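Local structure of ofchtiv-allosamidin (Ostrinia furnacalis, 6JMB) at residues Met95-Glu100 with Ile140-Thr145; Trp125-Arg130 with Ala164-Glu169; Asn225-Val230 with Val331-Ser336; Ala274-Ala279 with Tyr286-Tyr291. The protein probably hydrolyses the beta-1,4 linkages of chitin as a group IV insect chitinase of glycoside hydrolase family 18, and binds the inhibitor allosamidin. All coordinates share one frame; numbering follows the deposited sequence.

Contact 1 (Met95-Glu100 with Ile140-Thr145); sequences MAAEPE and IEQFST
Ala96, in the last turn of helix 90-97, brings its CA to 5.4 Å from the CA of Gln142 on helix 138-154, and the two backbones come together at this small residue. The CB of Ala96 points at the second helix and meets the CB of Gln142 at 3.7 Å. The side chain of Gln142 does most of the covering: CG lies beside the backbone N (chi1 -56°) and the chain bends again at chi2 (-51°), which folds the amide over the C-terminal end of helix 90-97, with CG 3.9 Å from the CA of Ala97. A water links the two sides, donating to the O of Ala97 at 3.1 Å and, weakly, to Gln142 OE1. The O of Ala96 accepts from Arg102, whose side chain also packs on Gln142. With an alanine here instead of Gln142, the helix end at Ala97 would probably lose its cover and the water its weak link to OE1. Inward, Ala96 rests on Trp125 and, from the other helix, Phe143 on Pro128. The contact thus joins neighbouring helices on the outside of the TIM barrel expected of family 18, at the break between helices 90-97 and 99-116.

Contact 2 (Trp125-Arg130 with Ala164-Glu169); sequences WEYPNR and AVSAVE. With AMI (allosamizoline), chain C.
This is a small, water-bridged contact at the C-terminal ends of two adjacent parallel strands of the TIM barrel, where the loop after strand 120-124 runs beside Ala164-Ser166. Direct touching falls to Ser166, whose CB lies 3.7 Å from Tyr127 CE1 and approaches the ring obliquely. The same CB comes to the edge of the Arg130 guanidinium. That guanidinium lies over one face of the Tyr127 ring, its NH1 3.6 Å above the plane and offset toward the rim, while Glu126 CB covers the opposite face. A cis peptide bond precedes Tyr127, and a type II turn from Tyr127 to Arg130 brings the arginine back over the ring. One water donates to the O of Trp125 and the O of Ala164, at 2.7 and 2.8 Å; another accepts from Arg130 NH1, in the guanidinium plane, and is hydrogen-bonded to Ser166 OG. Glu126, the last residue of the family 18 DxxDxDxE signature, runs extended beyond CG and places OE2 3.0 Å from N2 of allosamizoline, with Ala164 CB 3.5 Å from the ligand's C8. Asp194 and Trp85 hydrogen-bond the same ligand. The chemistry therefore divides: waters satisfy polar atoms of both segments, while a carboxylate oxygen and a methyl group meet the inhibitor directly, so the loop and strand that the waters join also form part of the pocket wall.

Contact 3 (Asn225-Val230 with Val331-Ser336); sequences NVNNAV and VEYANS
Asn227 OD1 accepts a 2.6 Å hydrogen bond from Tyr333 OH, and the same hydroxyl is hydrogen-bonded to Gln231 NE2, so two amides of helix 226-235 grip one phenol oxygen. The bond joins two outer helices of the TIM barrel, 226-235 and 324-336, whose backbones stay well apart: the CA atoms of Asn227 and Tyr333 are 8.4 Å from each other. The tyrosine spans this interval because its CG stands anti to the backbone N (chi1 176°), directing the ring straight at the first helix. There the Asn227 amide crosses it at about a right angle, the planes 86° apart, with OD1 at the ring's edge. The hydroxyl lies tilted 15° from the carbonyl plane. Beneath the helices, Met245 of strand 243-256 packs against both Val230 and Tyr333. Within the first segment, Asn225 caps the start of its helix through OD1, which accepts from Asn228 N. Val230 comes from the opposite direction to the tyrosine, its CG1 near the plane of the ring and 4.1 Å from CE1.

Contact 4 (Ala274-Ala279 with Tyr286-Tyr291); sequences AGPYTA and YNEFCY
Glu288 sets CG beside its backbone N (chi1 -64°) and then runs extended, carrying its carboxylate from the first turn of helix 286-295 into the bend at Gly275-Thr278. Thr278, with OG1 held between its backbone N and carbonyl carbon (chi1 52°), turns its hydroxyl to meet it. Two backbone N-H groups converge on one oxygen. Tyr277 N donates to Glu288 OE2 at 2.7 Å, arriving nearly along the C-O axis. Thr278 N donates to Glu288 OE2 at 2.8 Å, on the syn side and 24° out of the carboxylate plane. Thr278 OG1 donates to the syn lone pair of Glu288 OE1 at 2.6 Å, and Gly285 N gives OE1 a further hydrogen bond. Around this polar centre the fit is close. Pro276 CD lies 3.4 Å from Glu288 OE2, and the Tyr277 side chain passes Glu288 at a slant, its CB 3.4 Å from OE2. Gly275 passes so near that a CB there would clash with OE1. A glutamine in place of Glu288 would probably keep the length but lose the charge, and its NH2 would leave one set of donors without an acceptor. Cys290, two residues further along, ties the same helix to Cys356 by a disulfide. A buried carboxylate met by four donors is likely to stay ionised, its charge spread over the N-H and hydroxyl groups that fix the shape of the loop before strand 283-285.

How the contacts relate
Contacts 1 and 2 adjoin one another: Phe143 packs on Trp125, so the outer helices of contact 1 back directly onto the loop that carries Glu126. Contact 2 also touches contact 3, where Ala167 meets Ala229. Contact 4 stands apart, its nearest atoms about 14 Å from contact 3 and farther from the others. Contacts 3 and 4 are buried, whereas 1 and 2 are partly buried and use bridging waters. The chemistry follows: contact 1 is mainly alkyl packing, contact 2 alone reaches allosamizoline, contact 3 turns on a neutral hydroxyl-amide bond between helices, and contact 4 on a carboxylate gripped by a loop.

Contact 1 (Met95-Glu100 with Ile140-Thr145)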
loop_
_atom_site.group_PDB
_atom_site.type_symbol
_atom_site.label_atom_id
_atom_site.label_comp_id
_atom_site.label_asym_id
_atom_site.label_seq_id
_atom_site.Cartn_x
_atom_site.Cartn_y
_atom_site.Cartn_z
ATOM N N MET A 95 -11.263 20.246 -3.376
ATOM C CA MET A 95 -12.224 19.940 -2.319
ATOM C C MET A 95 -11.720 20.418 -0.964
ATOM O O MET A 95 -12.463 21.033 -0.188
ATOM C CB MET A 95 -12.491 18.431 -2.281
ATOM C CG MET A 95 -13.359 17.970 -1.103
ATOM S SD MET A 95 -12.458 17.584 0.418
ATOM C CE MET A 95 -11.630 16.064 -0.049
ATOM N N ALA A 96 -10.455 20.133 -0.655
ATOM C CA ALA A 96 -9.949 20.393 0.685
ATOM C C ALA A 96 -9.854 21.878 0.996
ATOM O O ALA A 96 -9.894 22.245 2.174
ATOM C CB ALA A 96 -8.585 19.725 0.874
ATOM N N ALA A 97 -9.750 22.732 -0.027
ATOM C CA ALA A 97 -9.578 24.165 0.189
ATOM C C ALA A 97 -10.873 24.893 0.529
ATOM O O ALA A 97 -10.818 26.036 0.997
ATOM C CB ALA A 97 -8.956 24.803 -1.052
ATOM N N GLU A 98 -12.032 24.280 0.295
ATOM C CA GLU A 98 -13.304 24.980 0.424
ATOM C C GLU A 98 -14.106 24.369 1.560
ATOM O O GLU A 98 -14.403 23.166 1.517
ATOM C CB GLU A 98 -14.091 24.885 -0.882
ATOM C CG GLU A 98 -13.603 25.837 -1.956
ATOM C CD GLU A 98 -13.452 27.256 -1.440
ATOM O OE1 GLU A 98 -12.363 27.839 -1.617
ATOM O OE2 GLU A 98 -14.421 27.785 -0.853
ATOM N N PRO A 99 -14.484 25.143 2.578
ATOM C CA PRO A 99 -15.271 24.562 3.681
ATOM C C PRO A 99 -16.536 23.857 3.216
ATOM O O PRO A 99 -16.899 22.807 3.765
ATOM C CB PRO A 99 -15.571 25.776 4.573
ATOM C CG PRO A 99 -14.474 26.746 4.260
ATOM C CD PRO A 99 -14.176 26.564 2.802
ATOM N N GLU A 100 -17.206 24.401 2.197
ATOM C CA GLU A 100 -18.440 23.801 1.702
ATOM C C GLU A 100 -18.174 22.449 1.056
ATOM O O GLU A 100 -18.971 21.514 1.201
ATOM C CB GLU A 100 -19.093 24.740 0.686
ATOM C CG GLU A 100 -19.474 26.106 1.248
ATOM C CD GLU A 100 -18.333 27.122 1.214
ATOM O OE1 GLU A 100 -17.185 26.758 0.860
ATOM O OE2 GLU A 100 -18.592 28.300 1.546
ATOM N N ILE A 140 -1.093 21.260 2.156
ATOM C CA ILE A 140 -0.556 20.696 3.394
ATOM C C ILE A 140 -1.446 21.073 4.570
ATOM O O ILE A 140 -1.800 20.230 5.406
ATOM C CB ILE A 140 0.901 21.148 3.612
ATOM C CG1 ILE A 140 1.784 20.755 2.428
ATOM C CG2 ILE A 140 1.446 20.556 4.912
ATOM C CD1 ILE A 140 3.178 21.373 2.471
ATOM N N GLU A 141 -1.831 22.354 4.644
ATOM C CA GLU A 141 -2.745 22.790 5.693
ATOM C C GLU A 141 -4.125 22.179 5.504
ATOM O O GLU A 141 -4.721 21.662 6.459
ATOM C CB GLU A 141 -2.844 24.317 5.724
ATOM C CG GLU A 141 -3.957 24.799 6.644
ATOM C CD GLU A 141 -4.254 26.280 6.522
ATOM O OE1 GLU A 141 -3.472 27.007 5.875
ATOM O OE2 GLU A 141 -5.281 26.716 7.086
ATOM N N GLN A 142 -4.645 22.227 4.274
ATOM C CA GLN A 142 -6.029 21.819 4.059
ATOM C C GLN A 142 -6.220 20.329 4.306
ATOM O O GLN A 142 -7.298 19.914 4.743
ATOM C CB GLN A 142 -6.501 22.213 2.658
ATOM C CG GLN A 142 -6.359 23.699 2.329
ATOM C CD GLN A 142 -6.957 24.608 3.385
ATOM O OE1 GLN A 142 -7.982 24.297 3.984
ATOM N NE2 GLN A 142 -6.316 25.752 3.610
ATOM N N PHE A 143 -5.194 19.519 4.030
ATOM C CA PHE A 143 -5.256 18.099 4.359
ATOM C C PHE A 143 -5.480 17.900 5.853
ATOM O O PHE A 143 -6.348 17.123 6.267
ATOM C CB PHE A 143 -3.959 17.427 3.906
ATOM C CG PHE A 143 -3.917 15.936 4.128
ATOM C CD1 PHE A 143 -4.872 15.093 3.574
ATOM C CD2 PHE A 143 -2.886 15.378 4.860
ATOM C CE1 PHE A 143 -4.799 13.711 3.765
ATOM C CE2 PHE A 143 -2.814 14.003 5.063
ATOM C CZ PHE A 143 -3.766 13.173 4.509
ATOM N N SER A 144 -4.723 18.618 6.684
ATOM C CA SER A 144 -4.898 18.486 8.126
ATOM C C SER A 144 -6.249 19.020 8.586
ATOM O O SER A 144 -6.875 18.438 9.479
ATOM C CB SER A 144 -3.743 19.162 8.860
ATOM O OG SER A 144 -2.567 18.375 8.732
ATOM N N THR A 145 -6.725 20.117 7.986
ATOM C CA THR A 145 -8.056 20.612 8.328
ATOM C C THR A 145 -9.122 19.586 7.976
ATOM O O THR A 145 -10.046 19.343 8.761
ATOM C CB THR A 145 -8.318 21.939 7.617
ATOM O OG1 THR A 145 -7.335 22.889 8.038
ATOM C CG2 THR A 145 -9.708 22.474 7.952
HETATM O O HOH W 1 -10.597 26.604 4.068
#

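Contact 2 (Trp125-Arg130 with Ala164-Glu169)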
loop_
_atom_site.group_PDB
_atom_site.type_symbol
_atom_site.label_atom_id
_atom_site.label_comp_id
_atom_site.label_asym_id
_atom_site.label_seq_id
_atom_site.Cartn_x
_atom_site.Cartn_y
_atom_site.Cartn_z
ATOM N N TRP A 125 -5.105 10.317 -0.554
ATOM C CA TRP A 125 -4.914 11.387 -1.523
ATOM C C TRP A 125 -3.459 11.365 -1.975
ATOM O O TRP A 125 -2.550 11.542 -1.157
ATOM C CB TRP A 125 -5.264 12.707 -0.835
ATOM C CG TRP A 125 -4.932 14.002 -1.547
ATOM C CD1 TRP A 125 -4.380 14.177 -2.792
ATOM C CD2 TRP A 125 -5.154 15.310 -1.020
ATOM N NE1 TRP A 125 -4.247 15.526 -3.063
ATOM C CE2 TRP A 125 -4.708 16.238 -1.987
ATOM C CE3 TRP A 125 -5.686 15.788 0.182
ATOM C CZ2 TRP A 125 -4.783 17.621 -1.786
ATOM C CZ3 TRP A 125 -5.765 17.159 0.382
ATOM C CH2 TRP A 125 -5.304 18.060 -0.596
ATOM N N GLU A 126 -3.231 11.151 -3.271
ATOM C CA GLU A 126 -1.875 11.035 -3.814
ATOM C C GLU A 126 -1.616 12.179 -4.797
ATOM O O GLU A 126 -1.871 12.041 -5.996
ATOM C CB GLU A 126 -1.672 9.642 -4.446
ATOM C CG GLU A 126 -1.967 8.521 -3.443
ATOM C CD GLU A 126 -1.378 7.172 -3.800
ATOM O OE1 GLU A 126 -0.809 7.006 -4.897
ATOM O OE2 GLU A 126 -1.473 6.260 -2.950
ATOM N N TYR A 127 -1.105 13.319 -4.311
ATOM C CA TYR A 127 -0.762 13.604 -2.919
ATOM C C TYR A 127 -0.964 15.100 -2.738
ATOM O O TYR A 127 -0.905 15.854 -3.713
ATOM C CB TYR A 127 0.726 13.361 -2.661
ATOM C CG TYR A 127 1.195 11.962 -2.912
ATOM C CD1 TYR A 127 1.128 11.005 -1.909
ATOM C CD2 TYR A 127 1.714 11.592 -4.148
ATOM C CE1 TYR A 127 1.552 9.716 -2.125
ATOM C CE2 TYR A 127 2.140 10.293 -4.369
ATOM C CZ TYR A 127 2.055 9.372 -3.349
ATOM O OH TYR A 127 2.482 8.084 -3.544
ATOM N N PRO A 128 -1.146 15.551 -1.502
ATOM C CA PRO A 128 -1.163 16.997 -1.256
ATOM C C PRO A 128 0.090 17.652 -1.818
ATOM O O PRO A 128 1.207 17.149 -1.649
ATOM C CB PRO A 128 -1.212 17.092 0.272
ATOM C CG PRO A 128 -1.871 15.806 0.698
ATOM C CD PRO A 128 -1.370 14.772 -0.273
ATOM N N ASN A 129 -0.110 18.761 -2.535
ATOM C CA ASN A 129 0.997 19.583 -3.030
ATOM C C ASN A 129 1.889 18.832 -4.019
ATOM O O ASN A 129 3.070 19.153 -4.183
ATOM C CB ASN A 129 1.802 20.183 -1.871
ATOM C CG ASN A 129 2.837 21.193 -2.322
ATOM O OD1 ASN A 129 2.614 21.960 -3.258
ATOM N ND2 ASN A 129 3.992 21.180 -1.661
ATOM N N ARG A 130 1.347 17.826 -4.701
ATOM C CA ARG A 130 2.108 17.107 -5.712
ATOM C C ARG A 130 1.215 16.780 -6.899
ATOM O O ARG A 130 -0.007 16.938 -6.852
ATOM C CB ARG A 130 2.738 15.830 -5.148
ATOM C CG ARG A 130 3.736 16.094 -4.034
ATOM C CD ARG A 130 4.327 14.827 -3.473
ATOM N NE ARG A 130 5.071 14.090 -4.482
ATOM C CZ ARG A 130 5.463 12.831 -4.332
ATOM N NH1 ARG A 130 5.182 12.177 -3.215
ATOM N NH2 ARG A 130 6.134 12.225 -5.302
ATOM N N ALA A 164 -3.286 6.785 4.285
ATOM C CA ALA A 164 -2.119 6.182 3.658
ATOM C C ALA A 164 -1.261 7.326 3.150
ATOM O O ALA A 164 -1.782 8.258 2.529
ATOM C CB ALA A 164 -2.527 5.298 2.482
ATOM N N VAL A 165 0.042 7.272 3.427
ATOM C CA VAL A 165 0.940 8.393 3.162
ATOM C C VAL A 165 2.194 7.935 2.434
ATOM O O VAL A 165 2.628 6.785 2.554
ATOM C CB VAL A 165 1.338 9.134 4.454
ATOM C CG1 VAL A 165 0.105 9.726 5.140
ATOM C CG2 VAL A 165 2.086 8.194 5.390
ATOM N N SER A 166 2.793 8.864 1.691
ATOM C CA SER A 166 4.102 8.615 1.102
ATOM C C SER A 166 5.153 8.447 2.196
ATOM O O SER A 166 5.012 8.953 3.316
ATOM C CB SER A 166 4.493 9.755 0.165
ATOM O OG SER A 166 4.523 10.986 0.868
ATOM N N ALA A 167 6.215 7.713 1.868
ATOM C CA ALA A 167 7.085 7.139 2.889
ATOM C C ALA A 167 8.322 7.978 3.198
ATOM O O ALA A 167 8.526 8.383 4.346
ATOM C CB ALA A 167 7.492 5.716 2.496
ATOM N N VAL A 168 9.171 8.219 2.209
ATOM C CA VAL A 168 10.482 8.790 2.497
ATOM C C VAL A 168 10.359 10.276 2.796
ATOM O O VAL A 168 9.428 10.952 2.350
ATOM C CB VAL A 168 11.497 8.520 1.366
ATOM C CG1 VAL A 168 11.656 7.019 1.120
ATOM C CG2 VAL A 168 11.115 9.250 0.091
ATOM N N GLU A 169 11.336 10.783 3.549
ATOM C CA GLU A 169 11.340 12.181 3.963
ATOM C C GLU A 169 11.134 13.147 2.796
ATOM O O GLU A 169 10.339 14.086 2.890
ATOM C CB GLU A 169 12.631 12.499 4.714
ATOM C CG GLU A 169 12.672 13.925 5.209
ATOM C CD GLU A 169 13.862 14.182 6.114
ATOM O OE1 GLU A 169 14.630 13.230 6.372
ATOM O OE2 GLU A 169 14.022 15.334 6.568
HETATM C C1 AMI C . -0.509 2.300 -3.456
HETATM C C2 AMI C . -1.708 3.261 -3.830
HETATM C C3 AMI C . -2.403 2.564 -4.889
HETATM C C4 AMI C . -1.272 1.755 -5.647
HETATM C C5 AMI C . -0.558 1.171 -4.521
HETATM C C6 AMI C . 0.877 0.649 -4.898
HETATM C C7 AMI C . -1.938 2.491 -1.769
HETATM C C8 AMI C . -3.648 3.135 0.003
HETATM C C9 AMI C . -1.878 1.356 0.519
HETATM N N2 AMI C . -2.414 3.389 -2.737
HETATM N N7 AMI C . -2.492 2.334 -0.419
HETATM O O3 AMI C . -3.110 3.483 -5.721
HETATM O O4 AMI C . -1.738 0.687 -6.461
HETATM O O6 AMI C . 1.592 1.704 -5.508
HETATM O O7 AMI C . -0.865 1.751 -2.168
HETATM O O HOH W 2 -1.540 10.760 1.248
HETATM O O HOH W 3 4.221 13.199 -0.776
#

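Contact 3 (Asn225-Val230 with Val331-Ser336)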
loop_
_atom_site.group_PDB
_atom_site.type_symbol
_atom_site.label_atom_id
_atom_site.label_comp_id
_atom_site.label_asym_id
_atom_site.label_seq_id
_atom_site.Cartn_x
_atom_site.Cartn_y
_atom_site.Cartn_z
ATOM N N ASN A 225 14.643 3.968 1.374
ATOM C CA ASN A 225 14.486 2.631 1.927
ATOM C C ASN A 225 13.537 2.670 3.122
ATOM O O ASN A 225 13.177 3.736 3.635
ATOM C CB ASN A 225 15.839 1.945 2.200
ATOM C CG ASN A 225 16.725 2.728 3.159
ATOM O OD1 ASN A 225 16.307 3.094 4.255
ATOM N ND2 ASN A 225 17.971 2.967 2.749
ATOM N N VAL A 226 13.102 1.478 3.534
ATOM C CA VAL A 226 12.070 1.356 4.561
ATOM C C VAL A 226 12.556 1.936 5.884
ATOM O O VAL A 226 11.826 2.665 6.566
ATOM C CB VAL A 226 11.638 -0.114 4.707
ATOM C CG1 VAL A 226 10.662 -0.276 5.868
ATOM C CG2 VAL A 226 11.029 -0.619 3.400
ATOM N N ASN A 227 13.788 1.610 6.275
ATOM C CA ASN A 227 14.315 2.104 7.544
ATOM C C ASN A 227 14.345 3.630 7.580
ATOM O O ASN A 227 13.929 4.247 8.571
ATOM C CB ASN A 227 15.704 1.514 7.795
ATOM C CG ASN A 227 16.376 2.094 9.018
ATOM O OD1 ASN A 227 15.887 1.968 10.143
ATOM N ND2 ASN A 227 17.526 2.720 8.805
ATOM N N ASN A 228 14.818 4.263 6.502
ATOM C CA ASN A 228 14.865 5.722 6.495
ATOM C C ASN A 228 13.468 6.319 6.610
ATOM O O ASN A 228 13.264 7.303 7.331
ATOM C CB ASN A 228 15.568 6.233 5.239
ATOM C CG ASN A 228 17.077 6.114 5.323
ATOM O OD1 ASN A 228 17.651 6.012 6.410
ATOM N ND2 ASN A 228 17.725 6.122 4.172
ATOM N N ALA A 229 12.488 5.714 5.935
ATOM C CA ALA A 229 11.128 6.238 5.970
ATOM C C ALA A 229 10.509 6.080 7.350
ATOM O O ALA A 229 9.910 7.020 7.883
ATOM C CB ALA A 229 10.269 5.534 4.919
ATOM N N VAL A 230 10.629 4.889 7.941
ATOM C CA VAL A 230 10.059 4.660 9.267
ATOM C C VAL A 230 10.690 5.596 10.285
ATOM O O VAL A 230 9.996 6.224 11.095
ATOM C CB VAL A 230 10.206 3.183 9.674
ATOM C CG1 VAL A 230 9.893 3.014 11.164
ATOM C CG2 VAL A 230 9.276 2.313 8.828
ATOM N N VAL A 331 8.861 -7.714 9.029
ATOM C CA VAL A 331 8.025 -7.722 10.225
ATOM C C VAL A 331 8.888 -7.736 11.481
ATOM O O VAL A 331 8.536 -7.123 12.498
ATOM C CB VAL A 331 7.003 -8.872 10.176
ATOM C CG1 VAL A 331 6.086 -8.818 11.395
ATOM C CG2 VAL A 331 6.177 -8.780 8.901
ATOM N N GLU A 332 10.041 -8.408 11.425
ATOM C CA GLU A 332 10.973 -8.355 12.549
ATOM C C GLU A 332 11.460 -6.933 12.793
ATOM O O GLU A 332 11.583 -6.497 13.946
ATOM C CB GLU A 332 12.136 -9.327 12.317
ATOM C CG GLU A 332 11.708 -10.780 12.504
ATOM C CD GLU A 332 12.754 -11.789 12.087
ATOM O OE1 GLU A 332 13.733 -11.408 11.409
ATOM O OE2 GLU A 332 12.587 -12.977 12.436
ATOM N N TYR A 333 11.723 -6.187 11.719
ATOM C CA TYR A 333 12.081 -4.779 11.851
ATOM C C TYR A 333 10.964 -3.995 12.533
ATOM O O TYR A 333 11.211 -3.211 13.461
ATOM C CB TYR A 333 12.401 -4.200 10.467
ATOM C CG TYR A 333 12.692 -2.718 10.495
ATOM C CD1 TYR A 333 11.668 -1.788 10.372
ATOM C CD2 TYR A 333 13.984 -2.249 10.668
ATOM C CE1 TYR A 333 11.920 -0.432 10.419
ATOM C CE2 TYR A 333 14.249 -0.886 10.713
ATOM C CZ TYR A 333 13.206 0.014 10.586
ATOM O OH TYR A 333 13.445 1.368 10.641
ATOM N N ALA A 334 9.721 -4.188 12.081
ATOM C CA ALA A 334 8.592 -3.492 12.685
ATOM C C ALA A 334 8.457 -3.844 14.161
ATOM O O ALA A 334 8.211 -2.963 14.996
ATOM C CB ALA A 334 7.308 -3.831 11.925
ATOM N N ASN A 335 8.619 -5.127 14.503
ATOM C CA ASN A 335 8.576 -5.529 15.906
ATOM C C ASN A 335 9.664 -4.830 16.710
ATOM O O ASN A 335 9.427 -4.399 17.844
ATOM C CB ASN A 335 8.754 -7.046 16.019
ATOM C CG ASN A 335 7.504 -7.818 15.659
ATOM O OD1 ASN A 335 6.407 -7.265 15.625
ATOM N ND2 ASN A 335 7.665 -9.118 15.412
ATOM N N SER A 336 10.864 -4.704 16.134
ATOM C CA SER A 336 11.984 -4.131 16.878
ATOM C C SER A 336 11.748 -2.667 17.223
ATOM O O SER A 336 12.288 -2.172 18.217
ATOM C CB SER A 336 13.294 -4.321 16.108
ATOM O OG SER A 336 13.369 -3.452 14.991
#

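Contact 4 (Ala274-Ala279 with Tyr286-Tyr291)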
loop_
_atom_site.group_PDB
_atom_site.type_symbol
_atom_site.label_atom_id
_atom_site.label_comp_id
_atom_site.label_asym_id
_atom_site.label_seq_id
_atom_site.Cartn_x
_atom_site.Cartn_y
_atom_site.Cartn_z
ATOM N N ALA A 274 5.351 -8.235 -17.642
ATOM C CA ALA A 274 4.059 -8.104 -17.000
ATOM C C ALA A 274 3.606 -9.479 -16.545
ATOM O O ALA A 274 4.001 -10.497 -17.113
ATOM C CB ALA A 274 3.024 -7.558 -17.985
ATOM N N GLY A 275 2.782 -9.503 -15.508
ATOM C CA GLY A 275 2.153 -10.732 -15.097
ATOM C C GLY A 275 1.021 -11.088 -16.040
ATOM O O GLY A 275 0.422 -10.216 -16.677
ATOM N N PRO A 276 0.695 -12.380 -16.138
ATOM C CA PRO A 276 -0.376 -12.790 -17.067
ATOM C C PRO A 276 -1.748 -12.252 -16.701
ATOM O O PRO A 276 -2.602 -12.117 -17.589
ATOM C CB PRO A 276 -0.343 -14.326 -17.025
ATOM C CG PRO A 276 0.709 -14.711 -16.038
ATOM C CD PRO A 276 1.247 -13.500 -15.358
ATOM N N TYR A 277 -1.995 -11.947 -15.426
ATOM C CA TYR A 277 -3.290 -11.469 -14.958
ATOM C C TYR A 277 -3.315 -9.978 -14.664
ATOM O O TYR A 277 -4.292 -9.306 -14.999
ATOM C CB TYR A 277 -3.719 -12.243 -13.701
ATOM C CG TYR A 277 -3.628 -13.743 -13.866
ATOM C CD1 TYR A 277 -4.496 -14.418 -14.716
ATOM C CD2 TYR A 277 -2.670 -14.483 -13.183
ATOM C CE1 TYR A 277 -4.415 -15.787 -14.885
ATOM C CE2 TYR A 277 -2.581 -15.857 -13.343
ATOM C CZ TYR A 277 -3.456 -16.501 -14.199
ATOM O OH TYR A 277 -3.376 -17.867 -14.366
ATOM N N THR A 278 -2.263 -9.444 -14.035
ATOM C CA THR A 278 -2.193 -8.007 -13.791
ATOM C C THR A 278 -1.937 -7.237 -15.082
ATOM O O THR A 278 -2.410 -6.103 -15.227
ATOM C CB THR A 278 -1.134 -7.706 -12.726
ATOM O OG1 THR A 278 0.099 -8.336 -13.083
ATOM C CG2 THR A 278 -1.584 -8.240 -11.363
ATOM N N ALA A 279 -1.182 -7.826 -16.012
ATOM C CA ALA A 279 -1.102 -7.370 -17.404
ATOM C C ALA A 279 -0.644 -5.917 -17.549
ATOM O O ALA A 279 -1.195 -5.153 -18.344
ATOM C CB ALA A 279 -2.416 -7.616 -18.151
ATOM N N TYR A 286 3.029 -11.049 -6.533
ATOM C CA TYR A 286 3.780 -12.168 -5.971
ATOM C C TYR A 286 3.226 -13.503 -6.461
ATOM O O TYR A 286 3.997 -14.416 -6.783
ATOM C CB TYR A 286 3.811 -12.125 -4.437
ATOM C CG TYR A 286 4.511 -13.337 -3.868
ATOM C CD1 TYR A 286 5.897 -13.428 -3.883
ATOM C CD2 TYR A 286 3.785 -14.419 -3.371
ATOM C CE1 TYR A 286 6.546 -14.552 -3.389
ATOM C CE2 TYR A 286 4.424 -15.548 -2.883
ATOM C CZ TYR A 286 5.802 -15.603 -2.891
ATOM O OH TYR A 286 6.454 -16.723 -2.407
ATOM N N ASN A 287 1.895 -13.640 -6.512
ATOM C CA ASN A 287 1.293 -14.873 -7.018
ATOM C C ASN A 287 1.807 -15.192 -8.413
ATOM O O ASN A 287 2.154 -16.343 -8.711
ATOM C CB ASN A 287 -0.240 -14.784 -7.005
ATOM C CG ASN A 287 -0.793 -13.686 -7.911
ATOM O OD1 ASN A 287 -0.266 -12.572 -7.973
ATOM N ND2 ASN A 287 -1.889 -13.998 -8.605
ATOM N N GLU A 288 1.906 -14.175 -9.264
ATOM C CA GLU A 288 2.360 -14.387 -10.631
ATOM C C GLU A 288 3.844 -14.700 -10.671
ATOM O O GLU A 288 4.274 -15.595 -11.405
ATOM C CB GLU A 288 2.060 -13.143 -11.461
ATOM C CG GLU A 288 0.579 -12.847 -11.597
ATOM C CD GLU A 288 0.308 -11.515 -12.246
ATOM O OE1 GLU A 288 0.878 -10.494 -11.798
ATOM O OE2 GLU A 288 -0.481 -11.483 -13.215
ATOM N N PHE A 289 4.647 -13.988 -9.884
ATOM C CA PHE A 289 6.086 -14.148 -10.025
ATOM C C PHE A 289 6.607 -15.397 -9.329
ATOM O O PHE A 289 7.529 -16.048 -9.839
ATOM C CB PHE A 289 6.857 -12.907 -9.580
ATOM C CG PHE A 289 8.253 -12.878 -10.126
ATOM C CD1 PHE A 289 8.452 -12.907 -11.500
ATOM C CD2 PHE A 289 9.356 -12.875 -9.286
ATOM C CE1 PHE A 289 9.730 -12.916 -12.036
ATOM C CE2 PHE A 289 10.650 -12.874 -9.812
ATOM C CZ PHE A 289 10.830 -12.896 -11.195
ATOM N N CYS A 290 6.043 -15.759 -8.174
ATOM C CA CYS A 290 6.458 -17.012 -7.559
ATOM C C CYS A 290 6.170 -18.186 -8.482
ATOM O O CYS A 290 6.967 -19.129 -8.570
ATOM C CB CYS A 290 5.824 -17.186 -6.173
ATOM S SG CYS A 290 4.058 -17.633 -6.064
ATOM N N TYR A 291 5.057 -18.130 -9.211
ATOM C CA TYR A 291 4.744 -19.195 -10.152
ATOM C C TYR A 291 5.732 -19.208 -11.310
ATOM O O TYR A 291 6.223 -20.274 -11.703
ATOM C CB TYR A 291 3.314 -19.036 -10.655
ATOM C CG TYR A 291 2.867 -20.172 -11.535
ATOM C CD1 TYR A 291 2.513 -21.399 -10.991
ATOM C CD2 TYR A 291 2.811 -20.020 -12.912
ATOM C CE1 TYR A 291 2.107 -22.446 -11.804
ATOM C CE2 TYR A 291 2.410 -21.056 -13.730
ATOM C CZ TYR A 291 2.060 -22.262 -13.171
ATOM O OH TYR A 291 1.658 -23.294 -13.987
#